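Local atomic coordinates of glycogen synthase (Cyanobacterium sp. CLg1, PDB entry 6GNF), a protein that belongs to the bacterial starch/glycogen synthase family of GT-B-fold glycosyltransferases and holds ADP and a glycan in this model. Residues A[121-124]-A[125-129]; A[427-431]-A[432-436]; A[115-118]-A[119-122]; A[481-485]-A[486-490]. One frame throughout, in Å; residues are numbered along the deposited sequence.

Contact 1 (A[121-124]-A[125-129]); sequences YGPK and DSVDY. With BGC (beta-D-glucopyranose), chain D; GLC (alpha-D-glucopyranose), chain B.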
loop_
_atom_site.group_PDB
_atom_site.type_symbol
_atom_site.label_atom_id
_atom_site.label_comp_id
_atom_site.label_asym_id
_atom_site.label_seq_id
_atom_site.Cartn_x
_atom_site.Cartn_y
_atom_site.Cartn_z
ATOM N N TYR A 121 -4.891 -10.726 6.907
ATOM C CA TYR A 121 -5.909 -9.955 7.643
ATOM C C TYR A 121 -7.224 -10.707 7.881
ATOM O O TYR A 121 -8.006 -10.321 8.753
ATOM C CB TYR A 121 -6.182 -8.626 6.924
ATOM C CG TYR A 121 -4.917 -7.838 6.678
ATOM C CD1 TYR A 121 -4.203 -7.272 7.732
ATOM C CD2 TYR A 121 -4.410 -7.684 5.395
ATOM C CE1 TYR A 121 -3.023 -6.572 7.512
ATOM C CE2 TYR A 121 -3.239 -6.980 5.170
ATOM C CZ TYR A 121 -2.547 -6.430 6.229
ATOM O OH TYR A 121 -1.386 -5.737 5.977
ATOM N N GLY A 122 -7.468 -11.768 7.114
ATOM C CA GLY A 122 -8.658 -12.602 7.296
ATOM C C GLY A 122 -8.688 -13.791 6.348
ATOM O O GLY A 122 -7.843 -13.903 5.467
ATOM N N PRO A 123 -9.665 -14.696 6.525
ATOM C CA PRO A 123 -9.760 -15.899 5.687
ATOM C C PRO A 123 -10.246 -15.633 4.245
ATOM O O PRO A 123 -9.650 -16.141 3.296
ATOM C CB PRO A 123 -10.749 -16.788 6.456
ATOM C CG PRO A 123 -11.576 -15.851 7.267
ATOM C CD PRO A 123 -10.738 -14.631 7.539
ATOM N N LYS A 124 -11.310 -14.843 4.106
ATOM C CA LYS A 124 -11.885 -14.486 2.799
ATOM C C LYS A 124 -11.278 -13.169 2.281
ATOM O O LYS A 124 -10.344 -12.639 2.886
ATOM C CB LYS A 124 -13.415 -14.364 2.909
ATOM C CG LYS A 124 -14.203 -15.583 2.465
ATOM C CD LYS A 124 -15.682 -15.239 2.366
ATOM C CE LYS A 124 -16.506 -16.415 1.878
ATOM N NZ LYS A 124 -16.460 -17.557 2.832
ATOM N N ASP A 125 -11.818 -12.654 1.172
ATOM C CA ASP A 125 -11.347 -11.408 0.548
ATOM C C ASP A 125 -11.544 -10.160 1.430
ATOM O O ASP A 125 -10.568 -9.530 1.852
ATOM C CB ASP A 125 -12.039 -11.207 -0.811
ATOM C CG ASP A 125 -11.513 -9.990 -1.571
ATOM O OD1 ASP A 125 -10.296 -9.934 -1.846
ATOM O OD2 ASP A 125 -12.321 -9.088 -1.883
ATOM N N SER A 126 -12.798 -9.795 1.693
ATOM C CA SER A 126 -13.102 -8.614 2.512
ATOM C C SER A 126 -13.252 -8.945 3.995
ATOM O O SER A 126 -13.240 -8.045 4.835
ATOM C CB SER A 126 -14.379 -7.933 2.020
ATOM O OG SER A 126 -14.140 -7.268 0.797
ATOM N N VAL A 127 -13.382 -10.232 4.315
ATOM C CA VAL A 127 -13.636 -10.668 5.685
ATOM C C VAL A 127 -12.361 -10.563 6.529
ATOM O O VAL A 127 -11.267 -10.890 6.062
ATOM C CB VAL A 127 -14.179 -12.113 5.728
ATOM C CG1 VAL A 127 -14.514 -12.522 7.155
ATOM C CG2 VAL A 127 -15.405 -12.248 4.832
ATOM N N ASP A 128 -12.520 -10.103 7.771
ATOM C CA ASP A 128 -11.415 -10.006 8.724
ATOM C C ASP A 128 -11.507 -11.100 9.791
ATOM O O ASP A 128 -12.603 -11.546 10.138
ATOM C CB ASP A 128 -11.430 -8.638 9.419
ATOM C CG ASP A 128 -11.105 -7.485 8.477
ATOM O OD1 ASP A 128 -10.193 -7.611 7.628
ATOM O OD2 ASP A 128 -11.762 -6.432 8.610
ATOM N N TYR A 129 -10.355 -11.501 10.335
ATOM C CA TYR A 129 -10.330 -12.359 11.517
ATOM C C TYR A 129 -11.038 -11.632 12.659
ATOM O O TYR A 129 -10.872 -10.419 12.825
ATOM C CB TYR A 129 -8.890 -12.692 11.941
ATOM C CG TYR A 129 -8.109 -13.537 10.956
ATOM C CD1 TYR A 129 -8.563 -14.803 10.583
ATOM C CD2 TYR A 129 -6.910 -13.078 10.406
ATOM C CE1 TYR A 129 -7.855 -15.583 9.683
ATOM C CE2 TYR A 129 -6.191 -13.852 9.506
ATOM C CZ TYR A 129 -6.671 -15.108 9.150
ATOM O OH TYR A 129 -6.002 -15.910 8.257
HETATM C C2 BGC D . -12.082 -4.877 5.815
HETATM C C3 BGC D . -10.615 -4.447 5.881
HETATM C C4 BGC D . -9.899 -4.950 4.623
HETATM C C5 BGC D . -10.662 -4.647 3.323
HETATM C C6 BGC D . -10.116 -5.486 2.176
HETATM C C1 BGC D . -12.686 -4.275 4.543
HETATM O O1 BGC D . -14.101 -4.490 4.496
HETATM O O2 BGC D . -12.820 -4.463 6.973
HETATM O O3 BGC D . -9.961 -4.928 7.071
HETATM O O4 BGC D . -8.617 -4.326 4.542
HETATM O O5 BGC D . -12.069 -4.892 3.413
HETATM O O6 BGC D . -10.070 -4.658 1.018
HETATM C C1 GLC B . -7.498 -5.154 4.906
HETATM C C2 GLC B . -6.581 -4.399 5.880
HETATM C C3 GLC B . -5.929 -3.221 5.162
HETATM C C4 GLC B . -5.189 -3.714 3.921
HETATM C C5 GLC B . -6.193 -4.420 3.000
HETATM C C6 GLC B . -5.594 -4.901 1.670
HETATM O O2 GLC B . -7.318 -3.902 7.003
HETATM O O3 GLC B . -5.037 -2.513 6.022
HETATM O O4 GLC B . -4.584 -2.579 3.292
HETATM O O5 GLC B . -6.776 -5.522 3.716
HETATM O O6 GLC B . -4.555 -5.874 1.862
#
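With CG anti to its carbonyl carbon (chi1 -66°), Y129 lays its ring back over the chain at G122. The G122 CA lies 3.5 Å from the centroid of the Y129 ring, almost on the ring normal, a CH-pi contact over the middle of one face. P123 slides past the same ring in the opposite direction, its CD 3.7 Å from Y129 CE1 at an oblique approach. A similar chi1 of -68° carries the carboxylate of D128 to the other side of the loop, where the beta-D-glucopyranose is bound.

Between these two side chains the backbone is pinned. Y129 N donates to Y121 O over 3.1 Å at 166°, in the carbonyl plane and on a lone pair, and N132 adds a second hydrogen bond to that oxygen. D128 CA makes a softer CA-H...O contact with it, and G122 CA makes another with V127 O at 3.4 Å; with no side chain to collide with V127 O, G122 can come this close to the returning limb of the loop. K124 CB and V127 CG2 press together at 3.5 Å, a tight pair.

On the glycan side, BGC O2 donates to D128 OD2 over 2.8 Å, while BGC O3 lies 2.8 Å from D128 OD1. The Y121 ring carries GLC C2 over one face, 3.9 Å above its plane and toward the rim, and its OH is held by T29 and E30. The loop thus offers the glycan two kinds of grip, a carboxylate for hydroxyls of one sugar and an aromatic platform for the next.

Contact 2 (A[427-431]-A[432-436]); sequences CLMPS and RFEPC. With AC1 (4,6-dideoxy-4-{[(1S,4R,5S,6S)-4,5,6-trihydroxy-3-(hydroxymethyl)cyclohex-2-en-1-yl]amino}-alpha-D-glucopyranose), chain C.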
loop_
_atom_site.group_PDB
_atom_site.type_symbol
_atom_site.label_atom_id
_atom_site.label_comp_id
_atom_site.label_asym_id
_atom_site.label_seq_id
_atom_site.Cartn_x
_atom_site.Cartn_y
_atom_site.Cartn_z
ATOM N N CYS A 427 -0.248 2.580 -19.074
ATOM C CA CYS A 427 -0.600 2.025 -17.770
ATOM C C CYS A 427 -1.874 2.707 -17.266
ATOM O O CYS A 427 -1.867 3.886 -16.927
ATOM C CB CYS A 427 0.547 2.242 -16.792
ATOM S SG CYS A 427 0.151 1.828 -15.092
ATOM N N LEU A 428 -2.962 1.946 -17.213
ATOM C CA LEU A 428 -4.294 2.485 -16.971
ATOM C C LEU A 428 -4.706 2.311 -15.513
ATOM O O LEU A 428 -4.824 1.180 -15.033
ATOM C CB LEU A 428 -5.281 1.759 -17.881
ATOM C CG LEU A 428 -6.715 2.263 -17.993
ATOM C CD1 LEU A 428 -6.756 3.605 -18.697
ATOM C CD2 LEU A 428 -7.562 1.248 -18.748
ATOM N N MET A 429 -4.893 3.432 -14.805
ATOM C CA MET A 429 -5.260 3.419 -13.385
ATOM C C MET A 429 -6.458 4.328 -13.091
ATOM O O MET A 429 -6.286 5.464 -12.641
ATOM C CB MET A 429 -4.075 3.870 -12.532
ATOM C CG MET A 429 -2.812 3.050 -12.741
ATOM S SD MET A 429 -1.466 3.628 -11.698
ATOM C CE MET A 429 -2.065 3.167 -10.086
ATOM N N PRO A 430 -7.683 3.812 -13.283
ATOM C CA PRO A 430 -8.898 4.574 -13.011
ATOM C C PRO A 430 -9.293 4.534 -11.534
ATOM O O PRO A 430 -10.418 4.153 -11.196
ATOM C CB PRO A 430 -9.936 3.858 -13.876
ATOM C CG PRO A 430 -9.498 2.438 -13.845
ATOM C CD PRO A 430 -7.993 2.472 -13.813
ATOM N N SER A 431 -8.369 4.929 -10.664
ATOM C CA SER A 431 -8.591 4.862 -9.229
ATOM C C SER A 431 -9.603 5.909 -8.773
ATOM O O SER A 431 -9.615 7.029 -9.271
ATOM C CB SER A 431 -7.274 5.054 -8.469
ATOM O OG SER A 431 -6.329 4.066 -8.842
ATOM N N ARG A 432 -10.444 5.534 -7.813
ATOM C CA ARG A 432 -11.375 6.463 -7.181
ATOM C C ARG A 432 -10.696 7.270 -6.077
ATOM O O ARG A 432 -11.095 8.391 -5.790
ATOM C CB ARG A 432 -12.583 5.712 -6.623
ATOM C CG ARG A 432 -13.453 5.090 -7.706
ATOM C CD ARG A 432 -14.721 4.486 -7.133
ATOM N NE ARG A 432 -15.656 4.086 -8.191
ATOM C CZ ARG A 432 -15.714 2.887 -8.773
ATOM N NH1 ARG A 432 -14.890 1.909 -8.423
ATOM N NH2 ARG A 432 -16.611 2.663 -9.723
ATOM N N PHE A 433 -9.710 6.673 -5.423
ATOM C CA PHE A 433 -8.778 7.404 -4.566
ATOM C C PHE A 433 -7.455 6.639 -4.580
ATOM O O PHE A 433 -7.444 5.416 -4.772
ATOM C CB PHE A 433 -9.329 7.555 -3.147
ATOM C CG PHE A 433 -9.704 6.252 -2.503
ATOM C CD1 PHE A 433 -10.950 5.682 -2.731
ATOM C CD2 PHE A 433 -8.809 5.588 -1.671
ATOM C CE1 PHE A 433 -11.301 4.479 -2.138
ATOM C CE2 PHE A 433 -9.151 4.381 -1.076
ATOM C CZ PHE A 433 -10.399 3.825 -1.315
ATOM N N GLU A 434 -6.342 7.349 -4.406
ATOM C CA GLU A 434 -5.027 6.734 -4.522
ATOM C C GLU A 434 -3.985 7.524 -3.745
ATOM O O GLU A 434 -3.448 8.504 -4.254
ATOM C CB GLU A 434 -4.622 6.619 -5.995
ATOM C CG GLU A 434 -3.506 5.620 -6.247
ATOM C CD GLU A 434 -3.935 4.202 -5.963
ATOM O OE1 GLU A 434 -4.751 3.685 -6.755
ATOM O OE2 GLU A 434 -3.460 3.608 -4.966
ATOM N N PRO A 435 -3.702 7.111 -2.498
ATOM C CA PRO A 435 -2.712 7.789 -1.679
ATOM C C PRO A 435 -1.395 8.079 -2.401
ATOM O O PRO A 435 -0.885 9.199 -2.335
ATOM C CB PRO A 435 -2.522 6.818 -0.505
ATOM C CG PRO A 435 -3.876 6.240 -0.329
ATOM C CD PRO A 435 -4.433 6.099 -1.720
ATOM N N CYS A 436 -0.860 7.094 -3.113
ATOM C CA CYS A 436 0.284 7.333 -3.990
ATOM C C CYS A 436 0.195 6.521 -5.266
ATOM O O CYS A 436 0.149 7.082 -6.360
ATOM C CB CYS A 436 1.605 7.034 -3.282
ATOM S SG CYS A 436 3.057 7.444 -4.278
HETATM C C1 AC1 C . -3.173 -2.688 3.107
HETATM O O2 AC1 C . -2.955 -1.002 4.852
HETATM C C2 AC1 C . -2.501 -1.382 3.537
HETATM C C4A AC1 C . -0.127 3.326 -1.581
HETATM C C3 AC1 C . -2.752 -0.256 2.533
HETATM O O3 AC1 C . -1.937 0.851 2.930
HETATM C C4 AC1 C . -2.431 -0.696 1.086
HETATM N N4A AC1 C . -2.643 0.349 0.057
HETATM C C5 AC1 C . -3.269 -1.953 0.806
HETATM O O5 AC1 C . -2.905 -2.986 1.729
HETATM C C6 AC1 C . -3.074 -2.505 -0.596
HETATM C C1B AC1 C . -2.013 1.672 0.039
HETATM C C2B AC1 C . -2.481 2.607 -1.115
HETATM O O2B AC1 C . -3.566 2.082 -1.874
HETATM C C3B AC1 C . -1.452 2.943 -2.171
HETATM O O3B AC1 C . -1.913 4.059 -2.932
HETATM O O4 AC1 C . 0.791 3.411 -2.676
HETATM C C5B AC1 C . 0.329 2.299 -0.578
HETATM C C7B AC1 C . -0.512 1.535 0.100
HETATM C C6B AC1 C . 1.795 2.174 -0.305
HETATM O O6B AC1 C . 2.241 3.452 0.153
#
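S431 and E434 meet just past the strand 426-429, in the loop that leads to helix 439-445 of the C-terminal Rossmann-like domain of this GT-B fold. P430, at the centre of an inverse gamma turn, follows the strand, and a weak bond from S431 N to M429 O closes that turn.

E434 can be followed from CB outward. Its CB stands 4.0 Å from S431 CB, a plain carbon contact. CG lies anti to the backbone N (chi1 -162°), and the chain then bends at chi2 (67°), which sets the carboxylate between the serine and the bound AC1. CG itself comes 4.0 Å from AC1 O3B. At the tip the two oxygens part company. OE1 accepts from S431 OG over 2.6 Å, using its anti lone pair, the one turned away from the other oxygen; the methyl carbon CE of M429 approaches the same atom more loosely, at 4.3 Å. OE2 accepts from AC1 O3B, also over 2.6 Å, and forms a salt bridge with K363. S431 is therefore a second-shell residue that helps fix the rotation of a first-shell carboxylate; the E434 side chain also touches ADP.

R432, next along, sends its extended chain the other way, to a salt bridge with D366 and to the carbonyls of N361 and P474. P435 rests its CD 3.5 Å from AC1 O3B. That hydroxyl oxygen, which donates to E434 OE2, also accepts from C436 N, at 3.2 Å and an almost straight 175°.

Contact 3 (A[115-118]-A[119-122]); sequences LVNK and KLYG. With GLC (alpha-D-glucopyranose), chain B.
Behind the tyrosine wall of the glycan pocket, L120 reaches back to N117 across a tight bend of the loop. N117 OD1 stands 3.8 Å from L120 CD1, a polar atom against a methyl group; the oxygen finds its hydrogen bond at K36 N. The same methyl lies 3.9 Å from K118 N. At its root L120 does something else: its CB sits 4.0 Å above the centre of the Y121 ring, on the face opposite the alpha-D-glucopyranose, so the ring is packed between leucine and sugar.

This piece of chain belongs to the long loop between helix 107-110 and helix 132-144, in the N-terminal domain of the GT-B fold. It turns twice: N117 (phi 56°) and K119 (phi 58°) both have left-handed backbone conformations. L120 also touches E30, T37 and F65, which makes it the one buried residue among those that touch here.

On the solvent side K119 runs extended beyond CG and crosses L115 at an angle. L115 CD1 meets K119 NZ at 3.6 Å and K119 CE at 4.2 Å, a methyl group set across the end of the lysine chain. The K119 carbonyl oxygen accepts from the hydroxyl of Y129.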
loop_
_atom_site.group_PDB
_atom_site.type_symbol
_atom_site.label_atom_id
_atom_site.label_comp_id
_atom_site.label_asym_id
_atom_site.label_seq_id
_atom_site.Cartn_x
_atom_site.Cartn_y
_atom_site.Cartn_z
ATOM N N LEU A 115 -0.783 -21.871 4.099
ATOM C CA LEU A 115 -0.393 -21.176 2.862
ATOM C C LEU A 115 0.572 -20.011 3.135
ATOM O O LEU A 115 0.429 -19.286 4.123
ATOM C CB LEU A 115 -1.633 -20.668 2.104
ATOM C CG LEU A 115 -2.540 -21.719 1.446
ATOM C CD1 LEU A 115 -3.901 -21.127 1.109
ATOM C CD2 LEU A 115 -1.898 -22.307 0.197
ATOM N N VAL A 116 1.551 -19.849 2.243
ATOM C CA VAL A 116 2.622 -18.860 2.414
ATOM C C VAL A 116 2.242 -17.474 1.863
ATOM O O VAL A 116 1.854 -17.343 0.696
ATOM C CB VAL A 116 3.964 -19.348 1.792
ATOM C CG1 VAL A 116 4.363 -20.699 2.374
ATOM C CG2 VAL A 116 3.899 -19.425 0.265
ATOM N N ASN A 117 2.348 -16.450 2.718
ATOM C CA ASN A 117 2.026 -15.056 2.358
ATOM C C ASN A 117 0.594 -14.879 1.826
ATOM O O ASN A 117 0.371 -14.218 0.807
ATOM C CB ASN A 117 3.053 -14.502 1.350
ATOM C CG ASN A 117 3.023 -12.976 1.241
ATOM O OD1 ASN A 117 2.099 -12.304 1.715
ATOM N ND2 ASN A 117 4.032 -12.429 0.588
ATOM N N LYS A 118 -0.367 -15.495 2.512
ATOM C CA LYS A 118 -1.782 -15.368 2.160
ATOM C C LYS A 118 -2.594 -15.231 3.437
ATOM O O LYS A 118 -2.201 -15.751 4.489
ATOM C CB LYS A 118 -2.273 -16.586 1.365
ATOM C CG LYS A 118 -1.204 -17.284 0.537
ATOM C CD LYS A 118 -1.793 -18.140 -0.570
ATOM C CE LYS A 118 -2.124 -17.303 -1.795
ATOM N NZ LYS A 118 -2.430 -18.169 -2.962
ATOM N N LYS A 119 -3.714 -14.516 3.345
ATOM C CA LYS A 119 -4.653 -14.384 4.462
ATOM C C LYS A 119 -3.995 -13.784 5.712
ATOM O O LYS A 119 -4.082 -14.336 6.815
ATOM C CB LYS A 119 -5.302 -15.740 4.766
ATOM C CG LYS A 119 -6.067 -16.311 3.581
ATOM C CD LYS A 119 -6.262 -17.810 3.695
ATOM C CE LYS A 119 -6.800 -18.376 2.393
ATOM N NZ LYS A 119 -6.982 -19.852 2.455
ATOM N N LEU A 120 -3.328 -12.652 5.510
ATOM C CA LEU A 120 -2.743 -11.875 6.601
ATOM C C LEU A 120 -3.825 -11.262 7.512
ATOM O O LEU A 120 -3.693 -11.286 8.736
ATOM C CB LEU A 120 -1.841 -10.752 6.058
ATOM C CG LEU A 120 -0.403 -11.103 5.652
ATOM C CD1 LEU A 120 -0.334 -12.199 4.593
ATOM C CD2 LEU A 120 0.308 -9.849 5.167
ATOM N N TYR A 121 -4.891 -10.726 6.907
ATOM C CA TYR A 121 -5.909 -9.955 7.643
ATOM C C TYR A 121 -7.224 -10.707 7.881
ATOM O O TYR A 121 -8.006 -10.321 8.753
ATOM C CB TYR A 121 -6.182 -8.626 6.924
ATOM C CG TYR A 121 -4.917 -7.838 6.678
ATOM C CD1 TYR A 121 -4.203 -7.272 7.732
ATOM C CD2 TYR A 121 -4.410 -7.684 5.395
ATOM C CE1 TYR A 121 -3.023 -6.572 7.512
ATOM C CE2 TYR A 121 -3.239 -6.980 5.170
ATOM C CZ TYR A 121 -2.547 -6.430 6.229
ATOM O OH TYR A 121 -1.386 -5.737 5.977
ATOM N N GLY A 122 -7.468 -11.768 7.114
ATOM C CA GLY A 122 -8.658 -12.602 7.296
ATOM C C GLY A 122 -8.688 -13.791 6.348
ATOM O O GLY A 122 -7.843 -13.903 5.467
HETATM C C1 GLC B . -7.498 -5.154 4.906
HETATM C C2 GLC B . -6.581 -4.399 5.880
HETATM C C3 GLC B . -5.929 -3.221 5.162
HETATM C C4 GLC B . -5.189 -3.714 3.921
HETATM C C5 GLC B . -6.193 -4.420 3.000
HETATM C C6 GLC B . -5.594 -4.901 1.670
HETATM O O2 GLC B . -7.318 -3.902 7.003
HETATM O O3 GLC B . -5.037 -2.513 6.022
HETATM O O4 GLC B . -4.584 -2.579 3.292
HETATM O O5 GLC B . -6.776 -5.522 3.716
HETATM O O6 GLC B . -4.555 -5.874 1.862
#

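Contact 4 (A[481-485]-A[486-490]); sequences VTVSE and ELLQQ
S484 O accepts from L488 N over 2.9 Å, the donor standing nearly along the C=O axis, the i to i+4 bond that opens the first turn of helix 485-503. The same serine also serves the helix through its side chain: S484 OG accepts from L487 N at 3.0 Å and a nearly straight 176°. Its chi1 of 71° places OG between the backbone N and the carbonyl carbon, the rotation that swings the hydroxyl oxygen over the helix end. E486 CB packs beside this oxygen at 3.4 Å.

S484 is thus the N-cap residue, and V483 before it packs against the first turn in the manner of a hydrophobic staple. V483 CG1 faces L488 CB at 4.2 Å, and V483 CG2, anti to its backbone N, lies obliquely against L487 CB at 3.7 Å. Around this apolar patch D366, from helix 365-370, touches both V483 and L488, and R432 lies against V483, so the start of the helix rests on helix 365-370 and on the loop that holds R432.

E485, the next residue, and Q489 a turn later lie side by side and point the same way, their carboxylate and amide planes 30° apart. Q489 NE2 reaches E485 OE2 at 2.9 Å, but the poor angle makes this bond weak. Their backbones are joined too, Q489 N giving to E485 O over 3.2 Å from above the carbonyl plane. The carboxylates of E485 and E486 stand in the first turn, where negative charge would probably suit the helix dipole. E485 OE1 also brushes L488 CD2 at 3.7 Å.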
loop_
_atom_site.group_PDB
_atom_site.type_symbol
_atom_site.label_atom_id
_atom_site.label_comp_id
_atom_site.label_asym_id
_atom_site.label_seq_id
_atom_site.Cartn_x
_atom_site.Cartn_y
_atom_site.Cartn_z
ATOM N N VAL A 481 -22.258 0.570 0.074
ATOM C CA VAL A 481 -23.173 0.609 -1.076
ATOM C C VAL A 481 -22.412 0.343 -2.368
ATOM O O VAL A 481 -21.431 1.025 -2.680
ATOM C CB VAL A 481 -23.952 1.956 -1.168
ATOM C CG1 VAL A 481 -24.153 2.443 -2.602
ATOM C CG2 VAL A 481 -25.299 1.836 -0.466
ATOM N N THR A 482 -22.861 -0.678 -3.095
ATOM C CA THR A 482 -22.325 -0.971 -4.410
ATOM C C THR A 482 -22.670 0.208 -5.313
ATOM O O THR A 482 -23.792 0.710 -5.274
ATOM C CB THR A 482 -22.880 -2.302 -4.958
ATOM O OG1 THR A 482 -22.162 -2.667 -6.138
ATOM C CG2 THR A 482 -24.388 -2.215 -5.260
ATOM N N VAL A 483 -21.699 0.676 -6.094
ATOM C CA VAL A 483 -21.893 1.872 -6.918
ATOM C C VAL A 483 -23.071 1.684 -7.876
ATOM O O VAL A 483 -23.305 0.579 -8.359
ATOM C CB VAL A 483 -20.607 2.240 -7.701
ATOM C CG1 VAL A 483 -20.359 1.269 -8.848
ATOM C CG2 VAL A 483 -20.681 3.669 -8.215
ATOM N N SER A 484 -23.815 2.755 -8.128
ATOM C CA SER A 484 -24.990 2.679 -8.990
ATOM C C SER A 484 -24.565 2.572 -10.444
ATOM O O SER A 484 -23.459 2.980 -10.804
ATOM C CB SER A 484 -25.883 3.908 -8.806
ATOM O OG SER A 484 -25.280 5.061 -9.369
ATOM N N GLU A 485 -25.440 2.002 -11.268
ATOM C CA GLU A 485 -25.206 1.924 -12.703
ATOM C C GLU A 485 -25.007 3.326 -13.277
ATOM O O GLU A 485 -24.248 3.524 -14.228
ATOM C CB GLU A 485 -26.383 1.218 -13.392
ATOM C CG GLU A 485 -26.316 1.176 -14.917
ATOM C CD GLU A 485 -25.016 0.593 -15.445
ATOM O OE1 GLU A 485 -24.453 -0.296 -14.772
ATOM O OE2 GLU A 485 -24.568 1.016 -16.531
ATOM N N GLU A 486 -25.714 4.286 -12.694
ATOM C CA GLU A 486 -25.567 5.699 -13.027
ATOM C C GLU A 486 -24.115 6.170 -12.878
ATOM O O GLU A 486 -23.490 6.587 -13.855
ATOM C CB GLU A 486 -26.515 6.522 -12.134
ATOM C CG GLU A 486 -26.221 8.011 -11.999
ATOM C CD GLU A 486 -26.464 8.776 -13.276
ATOM O OE1 GLU A 486 -27.278 9.721 -13.241
ATOM O OE2 GLU A 486 -25.846 8.437 -14.305
ATOM N N LEU A 487 -23.601 6.112 -11.654
ATOM C CA LEU A 487 -22.254 6.603 -11.353
ATOM C C LEU A 487 -21.152 5.770 -12.023
ATOM O O LEU A 487 -20.105 6.302 -12.413
ATOM C CB LEU A 487 -22.026 6.654 -9.839
ATOM C CG LEU A 487 -22.856 7.688 -9.075
ATOM C CD1 LEU A 487 -22.677 7.512 -7.573
ATOM C CD2 LEU A 487 -22.496 9.106 -9.501
ATOM N N LEU A 488 -21.400 4.470 -12.182
ATOM C CA LEU A 488 -20.489 3.588 -12.911
ATOM C C LEU A 488 -20.274 4.090 -14.333
ATOM O O LEU A 488 -19.146 4.087 -14.837
ATOM C CB LEU A 488 -21.041 2.158 -12.943
ATOM C CG LEU A 488 -20.183 1.063 -13.586
ATOM C CD1 LEU A 488 -18.840 0.925 -12.881
ATOM C CD2 LEU A 488 -20.927 -0.263 -13.569
ATOM N N GLN A 489 -21.352 4.527 -14.977
ATOM C CA GLN A 489 -21.274 4.971 -16.361
ATOM C C GLN A 489 -20.592 6.338 -16.481
ATOM O O GLN A 489 -19.937 6.624 -17.483
ATOM C CB GLN A 489 -22.668 4.984 -17.001
ATOM C CG GLN A 489 -22.674 4.608 -18.476
ATOM C CD GLN A 489 -22.027 3.259 -18.753
ATOM O OE1 GLN A 489 -21.265 3.116 -19.705
ATOM N NE2 GLN A 489 -22.306 2.273 -17.903
ATOM N N GLN A 490 -20.694 7.161 -15.443
ATOM C CA GLN A 490 -19.967 8.429 -15.403
ATOM C C GLN A 490 -18.471 8.174 -15.320
ATOM O O GLN A 490 -17.677 8.882 -15.945
ATOM C CB GLN A 490 -20.393 9.266 -14.202
ATOM C CG GLN A 490 -21.863 9.641 -14.206
ATOM C CD GLN A 490 -22.185 10.770 -13.250
ATOM O OE1 GLN A 490 -23.092 11.553 -13.498
ATOM N NE2 GLN A 490 -21.441 10.861 -12.152
#

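From the N terminus the chain first reaches contact 3 (115-122), a double bend in the loop between helices 107-110 and 132-144. Contact 1 (121-129) follows in the same loop, beginning on the residues where contact 3 ends; the two share Y121 and G122, and Y129 closes back on K119. Both belong to the N-terminal domain. Contact 2 (427-436) opens much later, where strand 426-429 of the C-terminal domain runs into a loop; its centre is about 23 Å from that of contact 1, and the bound glycan spans the two. Contact 4 (481-490) starts helix 485-503 and touches contact 2 through R432. Contacts 3 and 1 overlap; contacts 2 and 4 follow in series, and none nests in another.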